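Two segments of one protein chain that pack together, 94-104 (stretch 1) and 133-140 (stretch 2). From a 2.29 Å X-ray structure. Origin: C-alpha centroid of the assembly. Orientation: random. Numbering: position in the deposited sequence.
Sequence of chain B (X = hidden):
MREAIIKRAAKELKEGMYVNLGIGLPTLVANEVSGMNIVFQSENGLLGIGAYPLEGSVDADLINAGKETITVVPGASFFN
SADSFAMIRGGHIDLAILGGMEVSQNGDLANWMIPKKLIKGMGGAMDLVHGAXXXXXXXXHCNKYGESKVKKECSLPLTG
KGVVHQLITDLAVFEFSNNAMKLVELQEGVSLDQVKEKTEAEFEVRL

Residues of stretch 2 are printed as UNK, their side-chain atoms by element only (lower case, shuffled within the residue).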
# COMPACT_ATOMS: atom_id res chain seq x y z
N ASP B 94 -17.01 6.06 8.80
CA ASP B 94 -18.40 6.52 8.71
C ASP B 94 -18.53 7.99 9.11
O ASP B 94 -19.34 8.72 8.56
CB ASP B 94 -19.30 5.68 9.61
CG ASP B 94 -19.33 4.22 9.20
OD1 ASP B 94 -19.63 3.94 8.02
OD2 ASP B 94 -19.04 3.36 10.06
N LEU B 95 -17.73 8.40 10.09
CA LEU B 95 -17.90 9.73 10.65
C LEU B 95 -16.58 10.38 11.06
O LEU B 95 -15.79 9.80 11.80
CB LEU B 95 -18.83 9.63 11.85
CG LEU B 95 -19.22 10.92 12.53
CD1 LEU B 95 -19.86 11.84 11.52
CD2 LEU B 95 -20.19 10.58 13.64
N ALA B 96 -16.36 11.60 10.59
CA ALA B 96 -15.24 12.40 11.06
C ALA B 96 -15.80 13.66 11.67
O ALA B 96 -16.57 14.38 11.03
CB ALA B 96 -14.30 12.72 9.93
N ILE B 97 -15.43 13.92 12.92
CA ILE B 97 -15.85 15.12 13.62
C ILE B 97 -14.65 16.03 13.77
O ILE B 97 -13.58 15.59 14.18
CB ILE B 97 -16.45 14.80 14.98
CG1 ILE B 97 -17.58 13.77 14.83
CG2 ILE B 97 -16.97 16.07 15.64
CD1 ILE B 97 -18.29 13.44 16.12
N LEU B 98 -14.84 17.30 13.42
CA LEU B 98 -13.73 18.25 13.36
C LEU B 98 -14.11 19.58 13.98
O LEU B 98 -15.29 19.95 14.01
CB LEU B 98 -13.30 18.49 11.91
CG LEU B 98 -12.70 17.35 11.07
CD1 LEU B 98 -13.76 16.74 10.17
CD2 LEU B 98 -11.57 17.89 10.22
N GLY B 99 -13.11 20.30 14.47
CA GLY B 99 -13.30 21.67 14.89
C GLY B 99 -13.11 22.57 13.69
O GLY B 99 -12.66 22.12 12.65
N GLY B 100 -13.46 23.85 13.82
CA GLY B 100 -13.21 24.79 12.75
C GLY B 100 -13.04 26.21 13.24
O GLY B 100 -13.52 26.58 14.31
N MSE B 101 -12.28 26.99 12.49
CA MSE B 101 -12.23 28.44 12.70
C MSE B 101 -13.33 29.19 11.94
O MSE B 101 -13.88 30.17 12.43
CB MSE B 101 -10.84 28.97 12.40
CG MSE B 101 -9.80 28.32 13.31
SE MSE B 101 -7.99 28.76 12.80
CE MSE B 101 -7.98 27.95 11.04
N GLU B 102 -13.64 28.73 10.74
CA GLU B 102 -14.74 29.27 9.95
C GLU B 102 -15.41 28.16 9.15
O GLU B 102 -14.78 27.21 8.75
CB GLU B 102 -14.23 30.31 8.96
CG GLU B 102 -13.90 31.67 9.52
CD GLU B 102 -13.25 32.55 8.48
OE1 GLU B 102 -12.93 32.05 7.40
OE2 GLU B 102 -13.05 33.75 8.73
N VAL B 103 -16.70 28.32 8.91
CA VAL B 103 -17.42 27.49 7.97
C VAL B 103 -18.21 28.42 7.06
O VAL B 103 -18.88 29.30 7.54
CB VAL B 103 -18.36 26.51 8.63
CG1 VAL B 103 -19.08 25.71 7.59
CG2 VAL B 103 -17.62 25.62 9.59
N SER B 104 -18.11 28.22 5.76
CA SER B 104 -18.84 29.01 4.79
C SER B 104 -20.18 28.40 4.44
O SER B 104 -20.42 27.24 4.69
CB SER B 104 -18.00 29.24 3.55
OG SER B 104 -18.27 28.26 2.59
N UNK B 133 -17.51 9.26 5.33
CA UNK B 133 -18.85 9.20 4.74
C UNK B 133 -19.70 10.39 5.18
O UNK B 133 -20.50 10.93 4.41
c UNK B 133 -18.67 4.18 4.97
c UNK B 133 -19.57 7.89 5.09
c UNK B 133 -19.62 5.37 4.95
n UNK B 133 -19.26 3.00 5.67
c UNK B 133 -18.91 6.64 4.49
N UNK B 134 -19.53 10.80 6.44
CA UNK B 134 -20.15 12.03 6.91
C UNK B 134 -19.14 12.89 7.65
O UNK B 134 -18.37 12.41 8.48
c UNK B 134 -21.34 11.73 7.82
c UNK B 134 -22.10 12.98 8.19
c UNK B 134 -24.03 13.97 9.42
c UNK B 134 -23.28 12.68 9.10
n UNK B 134 -25.05 13.77 10.49
N UNK B 135 -19.13 14.18 7.32
CA UNK B 135 -18.23 15.13 7.94
C UNK B 135 -19.04 16.10 8.79
O UNK B 135 -19.87 16.84 8.26
c UNK B 135 -16.50 14.98 6.13
c UNK B 135 -16.66 17.04 7.56
c UNK B 135 -17.44 15.91 6.90
N UNK B 136 -18.81 16.08 10.09
CA UNK B 136 -19.45 17.00 11.02
C UNK B 136 -18.42 17.98 11.60
O UNK B 136 -17.40 17.57 12.14
c UNK B 136 -21.67 14.34 12.78
c UNK B 136 -21.08 15.20 11.67
c UNK B 136 -20.81 17.24 13.12
c UNK B 136 -20.10 16.26 12.19
N UNK B 137 -18.71 19.28 11.50
CA UNK B 137 -17.89 20.28 12.16
C UNK B 137 -18.61 20.78 13.41
O UNK B 137 -19.80 21.10 13.36
c UNK B 137 -17.60 21.48 11.24
c UNK B 137 -16.73 21.07 10.07
c UNK B 137 -16.92 22.61 12.03
N UNK B 138 -17.89 20.84 14.52
CA UNK B 138 -18.45 21.37 15.76
C UNK B 138 -17.57 22.52 16.24
O UNK B 138 -16.35 22.39 16.34
c UNK B 138 -17.35 18.92 18.61
c UNK B 138 -19.41 19.12 16.31
c UNK B 138 -17.25 19.86 17.41
c UNK B 138 -18.61 20.30 16.85
N UNK B 139 -18.21 23.65 16.51
CA UNK B 139 -17.50 24.91 16.61
C UNK B 139 -18.28 25.90 17.45
O UNK B 139 -19.51 25.92 17.40
se UNK B 139 -16.59 27.06 13.13
c UNK B 139 -18.45 27.60 12.92
c UNK B 139 -17.38 25.44 15.19
c UNK B 139 -16.59 26.69 15.03
N UNK B 140 -17.58 26.77 18.17
CA UNK B 140 -18.24 27.90 18.81
C UNK B 140 -18.69 28.85 17.71
O UNK B 140 -17.96 29.09 16.74
c UNK B 140 -17.21 27.86 21.14
c UNK B 140 -16.03 28.30 21.98
o UNK B 140 -16.04 29.45 22.48
o UNK B 140 -15.08 27.50 22.13
c UNK B 140 -17.31 28.59 19.81
O HOH W 1 -14.00 23.91 17.15

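Position 133 carries four carbons in a row ending in a nitrogen. That nitrogen lies 2.6 Å from OD1 of Asp-94. The unbranched chain ending in nitrogen is that of Lys-133; its NZ donates to Asp-94 OD1 in a salt bridge just before the paired strands begin.

Position 134 has the same make-up, four carbons in a row and a terminal nitrogen, but the chain is fully extended and its end leads away from stretch 1. Its CB lies 4.0 Å from Leu-95 CD1. This is Lys-134, whose NZ is hydrogen-bonded elsewhere in the structure. Its backbone N donates to Asp-94 O (3.0 Å), and its O accepts from Ala-96 N (3.0 Å).

At position 135 there are three carbons, one carrying the other two, and one of the tips is 3.9 Å from Leu-98 CD1. The fork at CB with two single-carbon arms and no oxygen is that of Val-135.

Position 136 has four carbons forked at the first, with one arm two carbons long. The end of the long arm comes within 3.3 Å of Leu-95 CD1, while CB is 4.4 Å from Ile-97 CG1. The pattern is that of Ile-136. Its backbone is engaged on both polar atoms: N donates to Ala-96 O (3.0 Å) and O accepts from Leu-98 N (2.9 Å).

Position 137 again shows three carbons in a short fork, one tip 3.9 Å from Val-103 CG2 and 4.1 Å from Gly-100 N: Val-137. An ideal CB on Gly-100 would lie only 3.3 Å from Val-137 CG1, so the bare glycine leaves space for this methyl.

Position 138 repeats the four-carbon fork with one longer arm; its short arm meets Ile-97 CG2 at 4.0 Å. It is Ile-138, whose N donates to Leu-98 O (2.8 Å). A water donates to Ile-138 O (2.9 Å from the water O) and accepts a weak bond from Gly-100 N (3.4 Å from the water O).

Position 139 is unbranched: two carbons, a selenium and a last carbon. The selenium lies 4.0 Å from Val-103 CG2, and the carbon bonded to it on the CB side 3.2 Å from Gly-100 O. This is selenomethionine, Met-139.

Position 140 has three carbons, the third bearing two oxygens, and touches nothing on stretch 1; the carboxylate after two methylenes makes it Glu-140.

The contact is a parallel pairing of neighbouring strands, inclined by 19°. Alternating N-H to O bonds fix the register, supplemented by CA-H...O contacts. Side chains alternate between faces: Leu-95, Ile-97, Lys-134 and Ile-136 on one, Ala-96, Leu-98, Val-135 and Val-137 on the other. Beyond the ladder, Val-103 packs against Val-137 and Met-139, extending the apolar contact.

Stretch 2 133-140: KKVIVIME
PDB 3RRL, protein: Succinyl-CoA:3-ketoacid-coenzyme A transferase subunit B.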